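Iron-only hydrogenase system regulator (Thermotoga maritima, PDB 2NZC) is of uncharacterised biochemistry but is probably an ACT-type regulator of the iron-only hydrogenase system. Local coordinates at residues D16-K19 against A20-V24. Sequence-based numbering, arbitrary orientation.
Sequences DREK and AYRQV
Q23 N donates a nearly straight hydrogen bond to K19 O at 2.9 Å, and R22 N binds E18 O at 2.9 Å; these i to i+4 bonds close the first turn of helix 18-30. The bond from Y21 N to O of R17, the N-cap residue, is longer at 3.3 Å. Above this backbone, R22 reaches E18 in a weak salt bridge: NH2 of R22 lies 3.4 Å from OE2 of E18 but 4.0 Å from OE1, and R22 NH1 also bonds weakly to OE2. With carboxylate and guanidinium planes 87° apart, a flat, two-edged pairing is excluded. A bend at chi3 (61°) folds the R22 chain back, bringing one guanidinium face over CA of K19. R17, extended from CG to NE, has CG 4.1 Å from CB of buried A20, whose methyl lies over one guanidinium face, while R17 NH2 forms a salt bridge with E15. D16 and Y21 lie side by side, pointing the same way, planes 46° apart, with OD1 of D16 oblique to the ring, 3.7 Å from CD2 of Y21. CG of Q23 lies 3.6 Å from K19 O and the side chain touches I72; an alanine here would probably leave that oxygen without its CG cover and open a gap beside I72. Following strand 6-15 in an ACT-like alpha/beta fold, the helix packs on the antiparallel sheet through V24 on I51. Acidic E18 probably suits the helix dipole and partly offsets R22's charge, but this exposed pair likely adds little to a turn held by backbone bonds.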
loop_
_atom_site.group_PDB
_atom_site.type_symbol
_atom_site.label_atom_id
_atom_site.label_comp_id
_atom_site.label_asym_id
_atom_site.label_seq_id
_atom_site.Cartn_x
_atom_site.Cartn_y
_atom_site.Cartn_z
ATOM N N ASP D 16 -14.338 -1.654 12.890
ATOM C CA ASP D 16 -13.019 -1.591 13.549
ATOM C C ASP D 16 -13.075 -1.804 15.053
ATOM O O ASP D 16 -12.309 -1.179 15.805
ATOM C CB ASP D 16 -12.289 -0.268 13.225
ATOM C CG ASP D 16 -10.763 -0.454 12.982
ATOM O OD1 ASP D 16 -10.311 -1.610 12.738
ATOM O OD2 ASP D 16 -10.021 0.573 13.007
ATOM N N ARG D 17 -13.987 -2.674 15.489
ATOM C CA ARG D 17 -14.036 -3.110 16.880
ATOM C C ARG D 17 -13.010 -4.231 17.141
ATOM O O ARG D 17 -12.392 -4.761 16.202
ATOM C CB ARG D 17 -15.458 -3.522 17.276
ATOM C CG ARG D 17 -15.994 -4.748 16.581
ATOM C CD ARG D 17 -17.405 -4.983 17.012
ATOM N NE ARG D 17 -17.974 -6.168 16.385
ATOM C CZ ARG D 17 -18.680 -6.153 15.259
ATOM N NH1 ARG D 17 -19.161 -7.287 14.767
ATOM N NH2 ARG D 17 -18.906 -5.006 14.624
ATOM N N GLU D 18 -12.825 -4.569 18.416
ATOM C CA GLU D 18 -11.758 -5.478 18.837
ATOM C C GLU D 18 -11.864 -6.880 18.226
ATOM O O GLU D 18 -10.935 -7.322 17.528
ATOM C CB GLU D 18 -11.644 -5.542 20.371
ATOM C CG GLU D 18 -12.687 -6.424 21.064
ATOM C CD GLU D 18 -12.166 -7.026 22.378
ATOM O OE1 GLU D 18 -11.284 -6.398 23.006
ATOM O OE2 GLU D 18 -12.648 -8.122 22.794
ATOM N N LYS D 19 -12.999 -7.547 18.470
ATOM C CA LYS D 19 -13.254 -8.923 18.035
ATOM C C LYS D 19 -13.088 -9.100 16.523
ATOM O O LYS D 19 -12.316 -9.958 16.080
ATOM C CB LYS D 19 -14.661 -9.342 18.448
ATOM C CG LYS D 19 -14.932 -10.842 18.415
ATOM C CD LYS D 19 -16.254 -11.135 19.117
ATOM C CE LYS D 19 -16.504 -12.627 19.313
ATOM N NZ LYS D 19 -16.837 -13.328 18.019
ATOM N N ALA D 20 -13.816 -8.288 15.750
ATOM C CA ALA D 20 -13.792 -8.379 14.291
ATOM C C ALA D 20 -12.370 -8.261 13.761
ATOM O O ALA D 20 -11.935 -9.067 12.953
ATOM C CB ALA D 20 -14.686 -7.331 13.666
ATOM N N TYR D 21 -11.633 -7.269 14.238
ATOM C CA TYR D 21 -10.275 -7.112 13.774
ATOM C C TYR D 21 -9.376 -8.288 14.182
ATOM O O TYR D 21 -8.568 -8.738 13.385
ATOM C CB TYR D 21 -9.692 -5.738 14.151
ATOM C CG TYR D 21 -8.559 -5.345 13.227
ATOM C CD1 TYR D 21 -8.277 -6.102 12.086
ATOM C CD2 TYR D 21 -7.783 -4.214 13.472
ATOM C CE1 TYR D 21 -7.242 -5.767 11.219
ATOM C CE2 TYR D 21 -6.732 -3.871 12.606
ATOM C CZ TYR D 21 -6.475 -4.663 11.491
ATOM O OH TYR D 21 -5.465 -4.339 10.625
ATOM N N ARG D 22 -9.547 -8.791 15.401
ATOM C CA ARG D 22 -8.771 -9.929 15.911
ATOM C C ARG D 22 -8.962 -11.172 15.038
ATOM O O ARG D 22 -7.985 -11.792 14.618
ATOM C CB ARG D 22 -9.125 -10.207 17.369
ATOM C CG ARG D 22 -8.417 -11.420 17.998
ATOM C CD ARG D 22 -8.610 -11.510 19.513
ATOM N NE ARG D 22 -10.015 -11.651 19.903
ATOM C CZ ARG D 22 -10.680 -10.797 20.683
ATOM N NH1 ARG D 22 -11.958 -11.016 20.966
ATOM N NH2 ARG D 22 -10.078 -9.725 21.194
ATOM N N GLN D 23 -10.214 -11.503 14.732
ATOM C CA GLN D 23 -10.530 -12.673 13.914
ATOM C C GLN D 23 -10.011 -12.568 12.484
ATOM O O GLN D 23 -9.487 -13.533 11.964
ATOM C CB GLN D 23 -12.025 -12.927 13.886
ATOM C CG GLN D 23 -12.622 -13.415 15.189
ATOM C CD GLN D 23 -14.097 -13.158 15.208
ATOM O OE1 GLN D 23 -14.537 -12.062 14.841
ATOM N NE2 GLN D 23 -14.877 -14.149 15.613
ATOM N N VAL D 24 -10.170 -11.408 11.848
ATOM C CA VAL D 24 -9.601 -11.193 10.513
ATOM C C VAL D 24 -8.078 -11.390 10.547
ATOM O O VAL D 24 -7.522 -12.095 9.691
ATOM C CB VAL D 24 -9.968 -9.793 9.904
ATOM C CG1 VAL D 24 -9.221 -9.531 8.593
ATOM C CG2 VAL D 24 -11.459 -9.694 9.669
#